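Esterase/lipase-like protein (Caldicellulosiruptor lactoaceticus 6A, PDB 6A6O) hydrolyses both acetyl esters and beta-1,4-xylosides, a bifunctional acetyl esterase and xylosidase with an alpha/beta-hydrolase architecture. Local coordinates at residues L54-V59 against L120-N125; G64-A69 against K185-G190; T219-S224 against F249-H254. All coordinates share one frame; numbering follows the deposited sequence. Where two conformers were deposited one is given.

How the interactions relate
The three contacts sit at different places around one alpha/beta-hydrolase sheet. Interaction 1 is a buried contact at the start of strand 54-60, where the short strand 122-123 pairs with it by two backbone hydrogen bonds and one small apolar touch. Interaction 2, also largely buried, joins the loop after the same strand 54-60 to helix 182-189 with carbon contacts and no hydrogen bond between the segments. Interaction 3 lies at the surface, joining the loops that follow strands 214-219 and 244-249, and is overwhelmingly polar. Interactions 1 and 3 sit on opposite sides of the chain's centre, their own centres about 31 Å apart.

Interaction 1: residues L54-V59 against L120-N125; sequences LPCIIV and LNIDPN
L54 and I122 face each other as a parallel beta bridge, their CA atoms 4.8 Å apart. Two backbone hydrogen bonds make the bridge, both through L54. L54 N donates to N121 O at 3.0 Å, and L54 O accepts from D123 N at 2.8 Å, with an N-H...O angle of 167°. L54 thus spends both its amide and its carbonyl on the residues flanking I122. The same L54 O also receives a CA-H...O contact from I122 CA at 3.3 Å, so one carbonyl oxygen takes an N-H and a C-H from successive residues.

In the fold, this pairing adds the short strand 122-123, which follows helix 117-120, to the start of strand 54-60, one of the parallel strands of the alpha/beta-hydrolase sheet. The chain leaves the helix through N121, whose positive phi closes a Schellman motif, and turns a corner at P124 and N125; further along strand 54-60, C56 pairs with R126 and G128.

Apolar contact is confined to C56 and I122. The gamma-methyl CG2 of I122 lies 3.6 Å from C56 CB, while I122 CD1 reaches alongside to 4.1 Å from C56 SG. With I122 CG1 anti to the carbonyl carbon (chi1 -74°), both branches can lie against the cysteine, and F88 of strand 86-91 touches both residues.

N121 and D123 find their polar partners close by. N121 ND2 donates to K52 O, just before strand 54-60, and D123 OD2 forms a salt bridge with R126. The other carboxylate oxygen, D123 OD1, accepts from N125 N at 2.9 Å in an Asx turn; the N-H comes from above the carboxylate plane, 54° out of it.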
loop_
_atom_site.group_PDB
_atom_site.type_symbol
_atom_site.label_atom_id
_atom_site.label_comp_id
_atom_site.label_asym_id
_atom_site.label_seq_id
_atom_site.Cartn_x
_atom_site.Cartn_y
_atom_site.Cartn_z
ATOM N N LEU A 54 10.658 -16.084 -2.162
ATOM C CA LEU A 54 10.795 -14.953 -1.258
ATOM C C LEU A 54 9.450 -14.305 -0.965
ATOM O O LEU A 54 8.549 -14.319 -1.808
ATOM C CB LEU A 54 11.721 -13.885 -1.842
ATOM C CG LEU A 54 13.181 -14.304 -1.926
ATOM C CD1 LEU A 54 13.953 -13.183 -2.559
ATOM C CD2 LEU A 54 13.708 -14.613 -0.545
ATOM N N PRO A 55 9.302 -13.705 0.214
ATOM C CA PRO A 55 8.153 -12.832 0.462
ATOM C C PRO A 55 8.332 -11.515 -0.279
ATOM O O PRO A 55 9.433 -11.156 -0.715
ATOM C CB PRO A 55 8.196 -12.629 1.980
ATOM C CG PRO A 55 9.662 -12.651 2.283
ATOM C CD PRO A 55 10.223 -13.733 1.367
ATOM N N CYS A 56 7.222 -10.791 -0.423
ATOM C CA CYS A 56 7.172 -9.618 -1.282
ATOM C C CYS A 56 6.340 -8.527 -0.620
ATOM O O CYS A 56 5.295 -8.812 -0.035
ATOM C CB CYS A 56 6.568 -9.975 -2.654
ATOM S SG CYS A 56 6.124 -8.589 -3.677
ATOM N N ILE A 57 6.811 -7.283 -0.705
ATOM C CA ILE A 57 6.036 -6.118 -0.285
ATOM C C ILE A 57 5.920 -5.165 -1.467
ATOM O O ILE A 57 6.930 -4.809 -2.086
ATOM C CB ILE A 57 6.685 -5.396 0.910
ATOM C CG1 ILE A 57 6.580 -6.246 2.188
ATOM C CG2 ILE A 57 6.051 -4.025 1.096
ATOM C CD1 ILE A 57 5.164 -6.273 2.798
ATOM N N ILE A 58 4.698 -4.739 -1.773
ATOM C CA ILE A 58 4.481 -3.677 -2.750
ATOM C C ILE A 58 4.342 -2.371 -1.990
ATOM O O ILE A 58 3.485 -2.250 -1.103
ATOM C CB ILE A 58 3.233 -3.938 -3.611
ATOM C CG1 ILE A 58 3.293 -5.335 -4.234
ATOM C CG2 ILE A 58 3.102 -2.855 -4.685
ATOM C CD1 ILE A 58 1.980 -5.742 -4.916
ATOM N N VAL A 59 5.173 -1.397 -2.342
ATOM C CA VAL A 59 5.241 -0.120 -1.644
ATOM C C VAL A 59 4.337 0.882 -2.346
ATOM O O VAL A 59 4.453 1.089 -3.562
ATOM C CB VAL A 59 6.682 0.398 -1.576
ATOM C CG1 VAL A 59 6.695 1.797 -0.946
ATOM C CG2 VAL A 59 7.546 -0.575 -0.800
ATOM N N LEU A 120 8.463 -14.673 -10.844
ATOM C CA LEU A 120 9.261 -13.726 -10.074
ATOM C C LEU A 120 9.886 -14.336 -8.826
ATOM O O LEU A 120 10.525 -13.604 -8.064
ATOM C CB LEU A 120 8.406 -12.522 -9.668
ATOM C CG LEU A 120 7.665 -11.742 -10.752
ATOM C CD1 LEU A 120 6.372 -11.163 -10.182
ATOM C CD2 LEU A 120 8.532 -10.635 -11.308
ATOM N N ASN A 121 9.702 -15.639 -8.589
ATOM C CA ASN A 121 10.278 -16.329 -7.432
ATOM C C ASN A 121 9.738 -15.760 -6.119
ATOM O O ASN A 121 10.472 -15.598 -5.138
ATOM C CB ASN A 121 11.810 -16.281 -7.460
ATOM C CG ASN A 121 12.439 -17.206 -6.441
ATOM O OD1 ASN A 121 11.900 -18.270 -6.133
ATOM N ND2 ASN A 121 13.578 -16.793 -5.892
ATOM N N ILE A 122 8.438 -15.466 -6.095
ATOM C CA ILE A 122 7.766 -14.881 -4.938
ATOM C C ILE A 122 6.731 -15.865 -4.404
ATOM O O ILE A 122 6.046 -16.539 -5.180
ATOM C CB ILE A 122 7.105 -13.542 -5.320
ATOM C CG1 ILE A 122 8.172 -12.458 -5.487
ATOM C CG2 ILE A 122 6.029 -13.143 -4.309
ATOM C CD1 ILE A 122 7.695 -11.288 -6.297
ATOM N N ASP A 123 6.622 -15.945 -3.081
ATOM C CA ASP A 123 5.590 -16.757 -2.444
ATOM C C ASP A 123 4.243 -16.072 -2.631
ATOM O O ASP A 123 4.061 -14.948 -2.141
ATOM C CB ASP A 123 5.931 -16.928 -0.970
ATOM C CG ASP A 123 4.935 -17.795 -0.208
ATOM O OD1 ASP A 123 3.881 -18.200 -0.752
ATOM O OD2 ASP A 123 5.231 -18.084 0.971
ATOM N N PRO A 124 3.288 -16.678 -3.349
ATOM C CA PRO A 124 2.000 -15.996 -3.569
ATOM C C PRO A 124 1.197 -15.812 -2.292
ATOM O O PRO A 124 0.251 -15.011 -2.273
ATOM C CB PRO A 124 1.277 -16.917 -4.563
ATOM C CG PRO A 124 1.831 -18.274 -4.257
ATOM C CD PRO A 124 3.293 -18.043 -3.914
ATOM N N ASN A 125 1.552 -16.511 -1.219
ATOM C CA ASN A 125 0.889 -16.338 0.064
ATOM C C ASN A 125 1.667 -15.439 1.011
ATOM O O ASN A 125 1.307 -15.339 2.184
ATOM C CB ASN A 125 0.628 -17.697 0.703
ATOM C CG ASN A 125 -0.315 -18.528 -0.132
ATOM O OD1 ASN A 125 -1.383 -18.051 -0.510
ATOM N ND2 ASN A 125 0.087 -19.752 -0.461
#

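Interaction 2: residues G64-A69 against K185-G190; sequences GYTHRA and KKALLG
Y65 lays its ring against L188, whose methyl CD1 sits over the centre of one face, 3.8 Å from the ring centroid and only 5° off the normal, a clear CH-pi contact. The second methyl, L188 CD2, reaches toward the hydroxyl end of the ring and touches Y65 CE2 at 3.7 Å. L188 can present both methyls because its CG stands anti to the backbone N (chi1 -169°). On the other side of the contact, Y65 CG is anti to its own carbonyl carbon (chi1 -72°), which swings the ring alongside L188.

The loop backbone itself turns Y65 CB toward the helix, 3.8 Å from A187 CB. That small methyl fits against the loop: A187 CB lies 3.4 Å from G64 O, and T66 CG2 approaches A187 CB at 3.9 Å.

Beyond the ring, Y65 OH is hydrogen-bonded to H137 ND1 of helix 134-142, which pins the end of the tyrosine, while P102 touches both Y65 and L188. The contact packs helix 182-189 against the loop following strand 54-60, close to the probable nucleophile elbow of an alpha/beta-hydrolase fold.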
loop_
_atom_site.group_PDB
_atom_site.type_symbol
_atom_site.label_atom_id
_atom_site.label_comp_id
_atom_site.label_asym_id
_atom_site.label_seq_id
_atom_site.Cartn_x
_atom_site.Cartn_y
_atom_site.Cartn_z
ATOM N N GLY A 64 -0.587 12.730 -1.353
ATOM C CA GLY A 64 -1.880 13.395 -1.360
ATOM C C GLY A 64 -2.756 13.134 -2.563
ATOM O O GLY A 64 -3.670 13.920 -2.832
ATOM N N TYR A 65 -2.509 12.050 -3.295
ATOM C CA TYR A 65 -3.201 11.719 -4.539
ATOM C C TYR A 65 -2.981 12.771 -5.623
ATOM O O TYR A 65 -3.782 12.884 -6.550
ATOM C CB TYR A 65 -4.703 11.486 -4.308
ATOM C CG TYR A 65 -5.001 10.189 -3.582
ATOM C CD1 TYR A 65 -4.706 8.960 -4.168
ATOM C CD2 TYR A 65 -5.571 10.193 -2.311
ATOM C CE1 TYR A 65 -4.983 7.765 -3.505
ATOM C CE2 TYR A 65 -5.843 9.016 -1.645
ATOM C CZ TYR A 65 -5.563 7.806 -2.237
ATOM O OH TYR A 65 -5.847 6.619 -1.568
ATOM N N THR A 66 -1.907 13.555 -5.525
ATOM C CA THR A 66 -1.522 14.465 -6.601
ATOM C C THR A 66 -0.167 14.135 -7.200
ATOM O O THR A 66 0.146 14.619 -8.290
ATOM C CB THR A 66 -1.494 15.924 -6.113
ATOM O OG1 THR A 66 -0.524 16.070 -5.065
ATOM C CG2 THR A 66 -2.858 16.351 -5.588
ATOM N N HIS A 67 0.645 13.347 -6.514
ATOM C CA HIS A 67 1.955 12.942 -6.995
ATOM C C HIS A 67 2.359 11.733 -6.167
ATOM O O HIS A 67 1.603 11.271 -5.304
ATOM C CB HIS A 67 2.974 14.079 -6.873
ATOM C CG HIS A 67 3.200 14.530 -5.463
ATOM N ND1 HIS A 67 2.257 15.236 -4.747
ATOM C CD2 HIS A 67 4.243 14.338 -4.621
ATOM C CE1 HIS A 67 2.716 15.472 -3.531
ATOM N NE2 HIS A 67 3.921 14.942 -3.431
ATOM N N ARG A 68 3.554 11.217 -6.429
ATOM C CA ARG A 68 4.059 10.080 -5.671
ATOM C C ARG A 68 5.457 10.418 -5.180
ATOM O O ARG A 68 6.351 10.692 -5.988
ATOM C CB ARG A 68 4.033 8.806 -6.517
ATOM C CG ARG A 68 2.594 8.333 -6.806
ATOM C CD ARG A 68 2.551 7.177 -7.783
ATOM N NE ARG A 68 3.433 7.449 -8.917
ATOM C CZ ARG A 68 3.064 8.104 -10.012
ATOM N NH1 ARG A 68 1.811 8.525 -10.151
ATOM N NH2 ARG A 68 3.947 8.332 -10.975
ATOM N N ALA A 69 5.628 10.424 -3.859
ATOM C CA ALA A 69 6.877 10.874 -3.253
ATOM C C ALA A 69 7.999 9.857 -3.470
ATOM O O ALA A 69 7.853 8.661 -3.179
ATOM C CB ALA A 69 6.674 11.127 -1.760
ATOM N N LYS A 185 -8.524 14.091 0.347
ATOM C CA LYS A 185 -9.950 13.867 0.131
ATOM C C LYS A 185 -10.437 14.589 -1.120
ATOM O O LYS A 185 -11.205 14.030 -1.915
ATOM C CB LYS A 185 -10.724 14.331 1.363
ATOM C CG LYS A 185 -12.232 14.192 1.276
ATOM C CD LYS A 185 -12.886 14.724 2.549
ATOM C CE LYS A 185 -14.402 14.559 2.468
ATOM N NZ LYS A 185 -15.037 14.987 3.734
ATOM N N LYS A 186 -9.986 15.827 -1.314
ATOM C CA LYS A 186 -10.388 16.610 -2.480
ATOM C C LYS A 186 -9.782 16.053 -3.763
ATOM O O LYS A 186 -10.472 15.942 -4.788
ATOM C CB LYS A 186 -9.982 18.068 -2.273
ATOM C CG LYS A 186 -10.333 19.023 -3.418
ATOM C CD LYS A 186 -9.592 20.351 -3.234
ATOM C CE LYS A 186 -9.985 21.402 -4.272
ATOM N NZ LYS A 186 -11.050 22.318 -3.773
ATOM N N ALA A 187 -8.495 15.696 -3.732
ATOM C CA ALA A 187 -7.868 15.112 -4.913
ATOM C C ALA A 187 -8.548 13.811 -5.316
ATOM O O ALA A 187 -8.714 13.533 -6.509
ATOM C CB ALA A 187 -6.373 14.884 -4.667
ATOM N N LEU A 188 -8.967 13.006 -4.337
ATOM C CA LEU A 188 -9.514 11.692 -4.657
ATOM C C LEU A 188 -10.974 11.768 -5.082
ATOM O O LEU A 188 -11.396 11.030 -5.981
ATOM C CB LEU A 188 -9.361 10.757 -3.453
ATOM C CG LEU A 188 -9.623 9.266 -3.631
ATOM C CD1 LEU A 188 -8.654 8.659 -4.635
ATOM C CD2 LEU A 188 -9.499 8.573 -2.264
ATOM N N LEU A 189 -11.758 12.656 -4.461
ATOM C CA LEU A 189 -13.205 12.626 -4.601
ATOM C C LEU A 189 -13.821 13.876 -5.212
ATOM O O LEU A 189 -14.980 13.813 -5.635
ATOM C CB LEU A 189 -13.872 12.387 -3.236
ATOM C CG LEU A 189 -13.578 11.017 -2.611
ATOM C CD1 LEU A 189 -14.357 10.835 -1.314
ATOM C CD2 LEU A 189 -13.900 9.907 -3.601
ATOM N N GLY A 190 -13.107 14.996 -5.268
ATOM C CA GLY A 190 -13.730 16.240 -5.694
ATOM C C GLY A 190 -14.268 17.042 -4.524
ATOM O O GLY A 190 -14.043 16.729 -3.352
#

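Interaction 3: residues T219-S224 against F249-H254; sequences TSDDSS and FPHGRH
The histidine and acid loops of a probable Ser-His-Asp triad meet here, at the ends of parallel strands 214-219 and 244-249. H254 ND1 donates to D222 OD2 at 2.6 Å; the oxygen uses its syn lone pair and lies only 3° out of the imidazole plane, although carboxylate and ring planes are turned 52° apart. H254 CG stands anti to the backbone N (chi1 -177°), which carries the ring toward D222. The other oxygen, D222 OD1, accepts from S224 N in an Asx turn and from V225 N, bonds that fix the carboxylate's rotation. S224 CB packs on H254 CB at 3.7 Å, and a water accepts from both S223 N and H254 N.

A second His-carboxylate pair, less certain because H251 has two conformers, lies further out. In the conformer given, H251 ND1 donates to D221 OD2 at 2.7 Å; the side chains cross at about a right angle, and the N-H meets the oxygen from above the carboxylate plane. D221 OD1 uses its syn lone pair for G252 N at 2.9 Å.

Nearer the strands, S220 N donates to F249 O at 2.7 Å and S220 OG binds P250 O in the carbonyl plane. T219 OG1 donates to G252 O at 2.7 Å, holding the histidine loop against the type I turn T219-D222.

H254 NE2 is hydrogen-bonded to S133 OG, on the probable nucleophile elbow; the chain D222-H254-S133 is consistent with the Ser-His-Asp triad of alpha/beta-hydrolase esterases.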
loop_
_atom_site.group_PDB
_atom_site.type_symbol
_atom_site.label_atom_id
_atom_site.label_comp_id
_atom_site.label_asym_id
_atom_site.label_seq_id
_atom_site.Cartn_x
_atom_site.Cartn_y
_atom_site.Cartn_z
ATOM N N THR A 219 3.440 9.642 14.137
ATOM C CA THR A 219 3.903 10.541 15.193
ATOM C C THR A 219 2.713 11.273 15.799
ATOM O O THR A 219 1.763 11.640 15.094
ATOM C CB THR A 219 4.961 11.547 14.702
ATOM O OG1 THR A 219 4.433 12.357 13.640
ATOM C CG2 THR A 219 6.182 10.814 14.215
ATOM N N SER A 220 2.752 11.465 17.118
ATOM C CA SER A 220 1.557 11.955 17.790
ATOM C C SER A 220 1.252 13.403 17.413
ATOM O O SER A 220 0.079 13.795 17.374
ATOM C CB SER A 220 1.685 11.783 19.312
ATOM O OG SER A 220 2.279 12.896 19.957
ATOM N N ASP A 221 2.272 14.193 17.085
ATOM C CA ASP A 221 2.073 15.602 16.774
ATOM C C ASP A 221 2.061 15.885 15.275
ATOM O O ASP A 221 2.167 17.055 14.875
ATOM C CB ASP A 221 3.144 16.456 17.481
ATOM C CG ASP A 221 4.546 16.227 16.934
ATOM O OD1 ASP A 221 4.755 15.308 16.106
ATOM O OD2 ASP A 221 5.457 16.983 17.338
ATOM N N ASP A 222 1.952 14.842 14.443
ATOM C CA ASP A 222 1.781 15.003 13.003
ATOM C C ASP A 222 0.713 16.053 12.728
ATOM O O ASP A 222 -0.442 15.898 13.134
ATOM C CB ASP A 222 1.391 13.653 12.381
ATOM C CG ASP A 222 1.416 13.661 10.859
ATOM O OD1 ASP A 222 1.094 14.698 10.246
ATOM O OD2 ASP A 222 1.733 12.604 10.263
ATOM N N SER A 223 1.115 17.150 12.085
ATOM C CA SER A 223 0.203 18.261 11.835
ATOM C C SER A 223 -0.446 18.202 10.463
ATOM O O SER A 223 -1.323 19.027 10.170
ATOM C CB SER A 223 0.930 19.605 12.008
ATOM O OG SER A 223 2.005 19.736 11.092
ATOM N N SER A 224 -0.060 17.247 9.617
ATOM C CA SER A 224 -0.714 17.090 8.326
ATOM C C SER A 224 -1.781 16.011 8.350
ATOM O O SER A 224 -2.868 16.197 7.803
ATOM C CB SER A 224 0.302 16.752 7.233
ATOM O OG SER A 224 1.273 17.769 7.146
ATOM N N PHE A 249 5.192 7.476 18.034
ATOM C CA PHE A 249 6.238 8.243 18.669
ATOM C C PHE A 249 5.766 9.676 18.901
ATOM O O PHE A 249 4.923 10.187 18.153
ATOM C CB PHE A 249 7.496 8.222 17.799
ATOM C CG PHE A 249 8.047 6.838 17.609
ATOM C CD1 PHE A 249 8.829 6.251 18.598
ATOM C CD2 PHE A 249 7.737 6.105 16.468
ATOM C CE1 PHE A 249 9.323 4.968 18.437
ATOM C CE2 PHE A 249 8.231 4.815 16.309
ATOM C CZ PHE A 249 9.016 4.260 17.288
ATOM N N PRO A 250 6.254 10.330 19.961
ATOM C CA PRO A 250 5.654 11.619 20.342
ATOM C C PRO A 250 5.814 12.705 19.300
ATOM O O PRO A 250 4.852 13.440 19.049
ATOM C CB PRO A 250 6.393 11.987 21.642
ATOM C CG PRO A 250 6.899 10.699 22.185
ATOM C CD PRO A 250 7.181 9.820 20.985
ATOM N N HIS A 251 6.982 12.827 18.671
ATOM C CA HIS A 251 7.281 13.997 17.857
ATOM C C HIS A 251 7.875 13.613 16.514
ATOM O O HIS A 251 8.771 12.767 16.429
ATOM C CB HIS A 251 8.250 14.942 18.589
ATOM C CG HIS A 251 7.650 15.592 19.793
ATOM N ND1 HIS A 251 6.624 16.510 19.708
ATOM C CD2 HIS A 251 7.905 15.432 21.114
ATOM C CE1 HIS A 251 6.283 16.898 20.925
ATOM N NE2 HIS A 251 7.042 16.256 21.796
ATOM N N GLY A 252 7.392 14.274 15.467
ATOM C CA GLY A 252 8.003 14.143 14.162
ATOM C C GLY A 252 7.110 14.746 13.109
ATOM O O GLY A 252 5.894 14.535 13.136
ATOM N N ARG A 253 7.678 15.502 12.174
ATOM C CA ARG A 253 6.834 16.043 11.127
ATOM C C ARG A 253 6.314 14.919 10.236
ATOM O O ARG A 253 6.882 13.828 10.166
ATOM C CB ARG A 253 7.598 17.065 10.285
ATOM C CG ARG A 253 8.775 16.473 9.569
ATOM C CD ARG A 253 9.458 17.500 8.662
ATOM N NE ARG A 253 10.795 17.051 8.274
ATOM C CZ ARG A 253 11.064 16.376 7.160
ATOM N NH1 ARG A 253 10.088 16.071 6.311
ATOM N NH2 ARG A 253 12.312 16.007 6.894
ATOM N N HIS A 254 5.221 15.210 9.541
ATOM C CA HIS A 254 4.633 14.243 8.625
ATOM C C HIS A 254 5.610 13.955 7.496
ATOM O O HIS A 254 6.326 14.850 7.032
ATOM C CB HIS A 254 3.321 14.788 8.059
ATOM C CG HIS A 254 2.597 13.829 7.163
ATOM N ND1 HIS A 254 1.867 12.768 7.650
ATOM C CD2 HIS A 254 2.480 13.777 5.812
ATOM C CE1 HIS A 254 1.342 12.094 6.640
ATOM N NE2 HIS A 254 1.692 12.691 5.513
HETATM O O HOH W 1 3.731 17.426 10.642
#